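Local coordinates for protein leukocyte-associated immunoglobulin-like receptor 1 (Mus musculus, PDB 4ESK) that is an inhibitory immune receptor, here its extracellular immunoglobulin-like domain, that restrains natural killer cells, B cells and T cells through cytoplasmic ITIM motifs, at residues H36-D47 / T73-K84. Residues are numbered along the deposited sequence; the frame is centred on the assembly and turned at random. Where two conformers were deposited one is given.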
ATOM      1  N   HIS A  36     -12.589   3.466   8.915  1.00 16.85           N
ATOM      2  CA  HIS A  36     -12.696   2.880   7.569  1.00 16.82           C
ATOM      3  C   HIS A  36     -14.047   3.102   6.933  1.00 17.37           C
ATOM      4  O   HIS A  36     -14.132   3.381   5.734  1.00 16.41           O
ATOM      5  CB  HIS A  36     -12.370   1.392   7.648  1.00 16.71           C
ATOM      6  CG  HIS A  36     -12.174   0.726   6.309  1.00 15.87           C
ATOM      7  ND1 HIS A  36     -13.165   0.103   5.661  1.00 15.68           N
ATOM      8  CD2 HIS A  36     -11.026   0.541   5.541  1.00 15.94           C
ATOM      9  CE1 HIS A  36     -12.680  -0.428   4.510  1.00 15.12           C
ATOM     10  NE2 HIS A  36     -11.379  -0.158   4.447  1.00 14.94           N
ATOM     11  N   ASP A  37     -15.118   3.026   7.732  1.00 17.66           N
ATOM     12  CA  ASP A  37     -16.483   3.183   7.207  1.00 19.99           C
ATOM     13  C   ASP A  37     -16.769   4.568   6.619  1.00 18.09           C
ATOM     14  O   ASP A  37     -17.726   4.725   5.856  1.00 18.47           O
ATOM     15  CB  ASP A  37     -17.533   2.904   8.304  1.00 22.36           C
ATOM     16  CG  ASP A  37     -17.779   1.431   8.531  1.00 26.69           C
ATOM     17  OD1 ASP A  37     -18.050   1.031   9.684  1.00 30.41           O
ATOM     18  OD2 ASP A  37     -17.729   0.660   7.555  1.00 30.61           O
ATOM     19  N   LEU A  38     -15.963   5.563   6.966  1.00 16.95           N
ATOM     20  CA  LEU A  38     -16.207   6.945   6.511  1.00 16.69           C
ATOM     21  C   LEU A  38     -15.800   7.188   5.053  1.00 17.35           C
ATOM     22  O   LEU A  38     -16.289   8.137   4.412  1.00 16.66           O
ATOM     23  CB  LEU A  38     -15.485   7.953   7.390  1.00 17.40           C
ATOM     24  CG  LEU A  38     -15.746   7.928   8.896  1.00 17.68           C
ATOM     25  CD1 LEU A  38     -15.073   9.117   9.550  1.00 17.95           C
ATOM     26  CD2 LEU A  38     -17.242   7.888   9.190  1.00 18.84           C
ATOM     27  N   TYR A  39     -14.895   6.354   4.540  1.00 16.55           N
ATOM     28  CA  TYR A  39     -14.295   6.560   3.213  1.00 17.88           C
ATOM     29  C   TYR A  39     -14.773   5.447   2.297  1.00 18.94           C
ATOM     30  O   TYR A  39     -14.852   4.292   2.728  1.00 20.94           O
ATOM     31  CB  TYR A  39     -12.762   6.606   3.329  1.00 18.55           C
ATOM     32  CG  TYR A  39     -12.312   7.695   4.280  1.00 17.94           C
ATOM     33  CD1 TYR A  39     -12.231   9.005   3.869  1.00 18.17           C
ATOM     34  CD2 TYR A  39     -12.058   7.421   5.622  1.00 18.57           C
ATOM     35  CE1 TYR A  39     -11.856  10.020   4.735  1.00 19.34           C
ATOM     36  CE2 TYR A  39     -11.697   8.429   6.503  1.00 18.87           C
ATOM     37  CZ  TYR A  39     -11.595   9.735   6.053  1.00 19.89           C
ATOM     38  OH  TYR A  39     -11.240  10.775   6.896  1.00 21.28           O
ATOM     39  N   ASN A  40     -15.134   5.790   1.061  1.00 17.84           N
ATOM     40  CA  ASN A  40     -15.658   4.805   0.116  1.00 17.99           C
ATOM     41  C   ASN A  40     -14.699   4.435  -1.026  1.00 15.98           C
ATOM     42  O   ASN A  40     -15.006   3.545  -1.805  1.00 15.22           O
ATOM     43  CB  ASN A  40     -17.035   5.231  -0.430  1.00 19.93           C
ATOM     44  CG  ASN A  40     -16.987   6.486  -1.265  1.00 21.93           C
ATOM     45  OD1 ASN A  40     -15.944   7.115  -1.429  1.00 22.14           O
ATOM     46  ND2 ASN A  40     -18.161   6.875  -1.802  1.00 25.85           N
ATOM     47  N   MET A  41     -13.567   5.127  -1.111  1.00 15.69           N
ATOM     48  CA  MET A  41     -12.521   4.822  -2.077  1.00 15.38           C
ATOM     49  C   MET A  41     -11.177   4.659  -1.385  1.00 13.86           C
ATOM     50  O   MET A  41     -10.876   5.324  -0.404  1.00 12.10           O
ATOM     51  CB  MET A  41     -12.399   5.928  -3.120  1.00 16.37           C
ATOM     52  CG  MET A  41     -13.603   5.975  -4.064  1.00 17.87           C
ATOM     53  SD  MET A  41     -13.721   4.505  -5.101  1.00 20.14           S
ATOM     54  CE  MET A  41     -12.169   4.631  -6.008  1.00 20.59           C
ATOM     55  N   VAL A  42     -10.355   3.783  -1.943  1.00 13.44           N
ATOM     56  CA  VAL A  42      -8.985   3.651  -1.479  1.00 13.45           C
ATOM     57  C   VAL A  42      -8.079   3.583  -2.704  1.00 13.23           C
ATOM     58  O   VAL A  42      -8.365   2.873  -3.683  1.00 13.50           O
ATOM     59  CB  VAL A  42      -8.791   2.432  -0.555  1.00 13.92           C
ATOM     60  CG1 VAL A  42      -9.243   1.137  -1.213  1.00 13.75           C
ATOM     61  CG2 VAL A  42      -7.334   2.347  -0.106  1.00 14.04           C
ATOM     62  N   ARG A  43      -6.994   4.327  -2.642  1.00 14.07           N
ATOM     63  CA  ARG A  43      -6.037   4.337  -3.726  1.00 15.21           C
ATOM     64  C   ARG A  43      -4.615   4.116  -3.235  1.00 14.72           C
ATOM     65  O   ARG A  43      -4.222   4.516  -2.117  1.00 13.83           O
ATOM     66  CB  ARG A  43      -6.148   5.593  -4.555  1.00 17.41           C
ATOM     67  CG  ARG A  43      -5.622   6.876  -3.961  1.00 19.46           C
ATOM     68  CD  ARG A  43      -5.834   7.979  -4.994  1.00 21.50           C
ATOM     69  NE  ARG A  43      -5.388   9.299  -4.564  1.00 23.22           N
ATOM     70  CZ  ARG A  43      -6.128  10.193  -3.903  1.00 23.91           C
ATOM     71  NH1 ARG A  43      -7.377   9.936  -3.527  1.00 24.75           N
ATOM     72  NH2 ARG A  43      -5.605  11.366  -3.611  1.00 24.87           N
ATOM     73  N   LEU A  44      -3.881   3.403  -4.065  1.00 13.85           N
ATOM     74  CA  LEU A  44      -2.465   3.241  -3.880  1.00 14.70           C
ATOM     75  C   LEU A  44      -1.818   4.298  -4.737  1.00 15.54           C
ATOM     76  O   LEU A  44      -2.004   4.303  -5.968  1.00 17.07           O
ATOM     77  CB  LEU A  44      -2.073   1.834  -4.298  1.00 14.87           C
ATOM     78  CG  LEU A  44      -0.680   1.318  -4.014  1.00 15.98           C
ATOM     79  CD1 LEU A  44      -0.309   1.516  -2.539  1.00 15.78           C
ATOM     80  CD2 LEU A  44      -0.697  -0.151  -4.402  1.00 14.60           C
ATOM     81  N   GLU A  45      -1.105   5.207  -4.092  1.00 15.92           N
ATOM     82  CA  GLU A  45      -0.361   6.267  -4.761  1.00 17.86           C
ATOM     83  C   GLU A  45       1.079   5.792  -4.932  1.00 19.20           C
ATOM     84  O   GLU A  45       1.665   5.261  -3.989  1.00 17.18           O
ATOM     85  CB  GLU A  45      -0.383   7.559  -3.945  1.00 21.34           C
ATOM     86  CG  GLU A  45       0.239   8.763  -4.671  1.00 24.98           C
ATOM     87  CD  GLU A  45       0.315  10.028  -3.826  1.00 28.86           C
ATOM     88  OE1 GLU A  45      -0.542  10.908  -4.004  1.00 32.56           O
ATOM     89  OE2 GLU A  45       1.234  10.149  -2.972  1.00 33.39           O
ATOM     90  N   LYS A  46       1.628   5.978  -6.130  1.00 18.04           N
ATOM     91  CA  LYS A  46       3.049   5.691  -6.392  1.00 18.31           C
ATOM     92  C   LYS A  46       3.692   6.930  -6.967  1.00 19.54           C
ATOM     93  O   LYS A  46       3.218   7.440  -7.983  1.00 19.00           O
ATOM     94  CB  LYS A  46       3.189   4.537  -7.378  1.00 19.26           C
ATOM     95  CG  LYS A  46       4.626   4.184  -7.810  1.00 19.51           C
ATOM     96  CD  LYS A  46       4.601   3.047  -8.813  1.00 20.40           C
ATOM     97  CE  LYS A  46       5.992   2.610  -9.244  1.00 22.28           C
ATOM     98  NZ  LYS A  46       6.778   3.710  -9.878  1.00 22.39           N
ATOM     99  N   ASP A  47       4.759   7.411  -6.328  1.00 19.66           N
ATOM    100  CA  ASP A  47       5.553   8.551  -6.815  1.00 21.61           C
ATOM    101  C   ASP A  47       4.673   9.774  -7.129  1.00 24.24           C
ATOM    102  O   ASP A  47       4.807  10.390  -8.182  1.00 23.62           O
ATOM    103  CB  ASP A  47       6.372   8.140  -8.047  1.00 22.74           C
ATOM    104  CG  ASP A  47       7.340   7.005  -7.760  1.00 23.48           C
ATOM    105  OD1 ASP A  47       7.825   6.920  -6.616  1.00 21.80           O
ATOM    106  OD2 ASP A  47       7.617   6.200  -8.686  1.00 25.87           O
ATOM    107  N   THR A  73       9.413  -1.330 -13.428  1.00 23.50           N
ATOM    108  CA  THR A  73       8.374  -0.292 -13.370  1.00 23.36           C
ATOM    109  C   THR A  73       7.743  -0.189 -11.961  1.00 23.70           C
ATOM    110  O   THR A  73       7.062   0.791 -11.653  1.00 24.54           O
ATOM    111  CB  THR A  73       7.268  -0.514 -14.427  1.00 23.55           C
ATOM    112  OG1 THR A  73       6.426  -1.632 -14.081  1.00 25.83           O
ATOM    113  CG2 THR A  73       7.904  -0.770 -15.817  1.00 23.91           C
ATOM    114  N   ILE A  74       7.980  -1.194 -11.123  1.00 21.71           N
ATOM    115  CA  ILE A  74       7.388  -1.226  -9.779  1.00 21.11           C
ATOM    116  C   ILE A  74       8.243  -0.500  -8.724  1.00 19.72           C
ATOM    117  O   ILE A  74       7.749  -0.103  -7.648  1.00 18.85           O
ATOM    118  CB  ILE A  74       7.068  -2.681  -9.396  1.00 20.99           C
ATOM    119  CG1 ILE A  74       6.068  -3.279 -10.394  1.00 20.41           C
ATOM    120  CG2 ILE A  74       6.470  -2.782  -7.979  1.00 19.17           C
ATOM    121  CD1 ILE A  74       4.812  -2.442 -10.641  1.00 21.35           C
ATOM    122  N   THR A  75       9.517  -0.271  -9.021  1.00 18.90           N
ATOM    123  CA  THR A  75      10.357   0.563  -8.163  1.00 18.58           C
ATOM    124  C   THR A  75       9.761   1.952  -7.921  1.00 19.70           C
ATOM    125  O   THR A  75       9.366   2.642  -8.874  1.00 19.49           O
ATOM    126  CB  THR A  75      11.790   0.664  -8.721  1.00 19.19           C
ATOM    127  OG1 THR A  75      12.365  -0.646  -8.734  1.00 18.33           O
ATOM    128  CG2 THR A  75      12.666   1.606  -7.906  1.00 18.95           C
ATOM    129  N   GLY A  76       9.670   2.351  -6.646  1.00 17.90           N
ATOM    130  CA  GLY A  76       9.093   3.643  -6.286  1.00 17.76           C
ATOM    131  C   GLY A  76       8.606   3.759  -4.847  1.00 16.79           C
ATOM    132  O   GLY A  76       8.817   2.844  -4.047  1.00 14.57           O
ATOM    133  N   HIS A  77       7.957   4.894  -4.550  1.00 16.35           N
ATOM    134  CA  HIS A  77       7.442   5.224  -3.215  1.00 16.52           C
ATOM    135  C   HIS A  77       5.948   5.101  -3.197  1.00 16.73           C
ATOM    136  O   HIS A  77       5.269   5.647  -4.085  1.00 16.43           O
ATOM    137  CB  HIS A  77       7.826   6.647  -2.830  1.00 17.75           C
ATOM    138  CG  HIS A  77       9.304   6.823  -2.564  1.00 20.45           C
ATOM    139  ND1 HIS A  77      10.201   6.992  -3.558  1.00 23.43           N
ATOM    140  CD2 HIS A  77      10.029   6.838  -1.378  1.00 22.89           C
ATOM    141  CE1 HIS A  77      11.443   7.108  -3.038  1.00 23.07           C
ATOM    142  NE2 HIS A  77      11.345   7.013  -1.704  1.00 24.63           N
ATOM    143  N   TYR A  78       5.420   4.416  -2.183  1.00 14.78           N
ATOM    144  CA  TYR A  78       4.019   4.058  -2.140  1.00 13.91           C
ATOM    145  C   TYR A  78       3.368   4.522  -0.856  1.00 14.00           C
ATOM    146  O   TYR A  78       3.982   4.465   0.206  1.00 13.20           O
ATOM    147  CB  TYR A  78       3.852   2.551  -2.210  1.00 14.23           C
ATOM    148  CG  TYR A  78       4.210   1.942  -3.555  1.00 14.67           C
ATOM    149  CD1 TYR A  78       3.228   1.656  -4.493  1.00 14.82           C
ATOM    150  CD2 TYR A  78       5.534   1.666  -3.871  1.00 15.21           C
ATOM    151  CE1 TYR A  78       3.545   1.093  -5.724  1.00 15.93           C
ATOM    152  CE2 TYR A  78       5.867   1.107  -5.101  1.00 15.72           C
ATOM    153  CZ  TYR A  78       4.875   0.820  -6.006  1.00 15.52           C
ATOM    154  OH  TYR A  78       5.214   0.245  -7.207  1.00 16.91           O
ATOM    155  N   SER A  79       2.124   4.979  -0.982  1.00 13.36           N
ATOM    156  CA  SER A  79       1.306   5.288   0.179  0.50 13.29           C
ATOM    157  C   SER A  79      -0.154   4.976  -0.134  1.00 13.64           C
ATOM    158  O   SER A  79      -0.573   4.954  -1.323  1.00 13.54           O
ATOM    159  CB  SER A  79       1.487   6.747   0.584  0.50 13.40           C
ATOM    160  OG  SER A  79       1.098   7.608  -0.462  0.50 12.91           O
ATOM    161  N   CYS A  80      -0.930   4.694   0.910  1.00 12.51           N
ATOM    162  CA  CYS A  80      -2.366   4.451   0.754  1.00 13.05           C
ATOM    163  C   CYS A  80      -3.129   5.746   1.078  1.00 13.13           C
ATOM    164  O   CYS A  80      -2.823   6.403   2.058  1.00 12.85           O
ATOM    165  CB  CYS A  80      -2.831   3.350   1.716  1.00 13.36           C
ATOM    166  SG  CYS A  80      -2.077   1.716   1.429  1.00 14.95           S
ATOM    167  N   ILE A  81      -4.126   6.095   0.267  1.00 13.54           N
ATOM    168  CA  ILE A  81      -4.994   7.267   0.522  1.00 14.12           C
ATOM    169  C   ILE A  81      -6.448   6.811   0.511  1.00 13.61           C
ATOM    170  O   ILE A  81      -6.913   6.180  -0.453  1.00 13.06           O
ATOM    171  CB  ILE A  81      -4.824   8.408  -0.513  1.00 15.86           C
ATOM    172  CG1 ILE A  81      -3.342   8.823  -0.594  1.00 17.30           C
ATOM    173  CG2 ILE A  81      -5.757   9.566  -0.137  1.00 16.58           C
ATOM    174  CD1 ILE A  81      -2.953   9.733  -1.735  1.00 18.52           C
ATOM    175  N   TYR A  82      -7.156   7.107   1.597  1.00 12.65           N
ATOM    176  CA  TYR A  82      -8.571   6.812   1.717  1.00 13.09           C
ATOM    177  C   TYR A  82      -9.307   8.113   1.468  1.00 14.08           C
ATOM    178  O   TYR A  82      -8.881   9.158   1.963  1.00 15.40           O
ATOM    179  CB  TYR A  82      -8.896   6.282   3.119  1.00 12.44           C
ATOM    180  CG  TYR A  82      -8.552   4.833   3.286  1.00 11.75           C
ATOM    181  CD1 TYR A  82      -7.274   4.452   3.673  1.00 11.73           C
ATOM    182  CD2 TYR A  82      -9.490   3.832   3.028  1.00 11.89           C
ATOM    183  CE1 TYR A  82      -6.949   3.134   3.826  1.00 11.59           C
ATOM    184  CE2 TYR A  82      -9.152   2.508   3.142  1.00 11.67           C
ATOM    185  CZ  TYR A  82      -7.875   2.166   3.555  1.00 11.59           C
ATOM    186  OH  TYR A  82      -7.566   0.856   3.687  1.00 11.48           O
ATOM    187  N   SER A  83     -10.392   8.061   0.701  1.00 15.10           N
ATOM    188  CA  SER A  83     -11.131   9.284   0.376  1.00 15.80           C
ATOM    189  C   SER A  83     -12.641   9.096   0.304  1.00 16.52           C
ATOM    190  O   SER A  83     -13.155   7.985   0.186  1.00 15.24           O
ATOM    191  CB  SER A  83     -10.610   9.897  -0.933  1.00 16.50           C
ATOM    192  OG  SER A  83     -10.833   9.031  -2.012  1.00 16.88           O
ATOM    193  N   LYS A  84     -13.334  10.231   0.379  1.00 19.79           N
ATOM    194  CA  LYS A  84     -14.773  10.320   0.166  1.00 22.36           C
ATOM    195  C   LYS A  84     -14.990  11.636  -0.603  1.00 23.46           C
ATOM    196  O   LYS A  84     -14.597  12.711  -0.135  1.00 23.67           O
ATOM    197  CB  LYS A  84     -15.501  10.372   1.513  1.00 25.17           C
ATOM    198  CG  LYS A  84     -17.013  10.552   1.436  1.00 27.06           C
ATOM    199  CD  LYS A  84     -17.718   9.250   1.081  1.00 29.94           C
ATOM    200  CE  LYS A  84     -19.236   9.411   0.991  1.00 31.49           C
ATOM    201  NZ  LYS A  84     -19.808  10.190   2.126  1.00 33.43           N
TER
HETATM  202  O   HOH W   1      -8.902   7.209  -2.503  1.00 20.74           O
HETATM  203  O   HOH W   2       3.565   7.805  -2.797  1.00 30.57           O
HETATM  204  O   HOH W   3      10.176   5.625  -9.059  1.00 33.01           O
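Lys46 and Tyr78 lie side by side. The lysine runs out straight from a CG anti to the backbone N (chi1 176°), which lays CG over one face of the phenol ring, a CH-pi contact at 4.1 Å from the ring centroid. Its chain bends only at the end, where NZ donates to Thr75 O at 3.0 Å from above the carbonyl plane and forms a salt bridge with Asp47 OD2. Tyr78 OH donates to Ile74 O at 2.6 Å. The other Asp47 oxygen, OD1, accepts from His77 N on its syn side at 2.9 Å. An alanine in place of Lys46 would probably uncover that ring face and leave the Asp47 carboxylate without its charged mate.

At the far end of the same face, Val42 CG2 sits over the Tyr82 ring, 3.8 Å from its centroid. The His36 ring is turned obliquely to the Tyr82 ring (planes at 67°), with His36 CD2 3.6 Å from Tyr82 CE2, and both side chains bond Asp63. On the reverse face, the Arg43 guanidinium is laid flat over Ile81, with Ile81 CD1 3.6 Å from Arg43 NH2. A water joins NH1, Ile81 O and Ser83 OG. Glu45 OE1 also touches Ile81 CD1, while OE2 pairs with Arg91.

The backbones are antiparallel, starting at a classic beta bulge where Asn40 and Met41 face Ser83. Strand 41-46 lies between 76-84 and 49-55, and 88-100 flanks 76-84 on its other side. Leu44 packs toward strand 62-67 of the opposing sheet, and the Cys80-Cys30 disulfide ties the two sheets of the immunoglobulin sandwich.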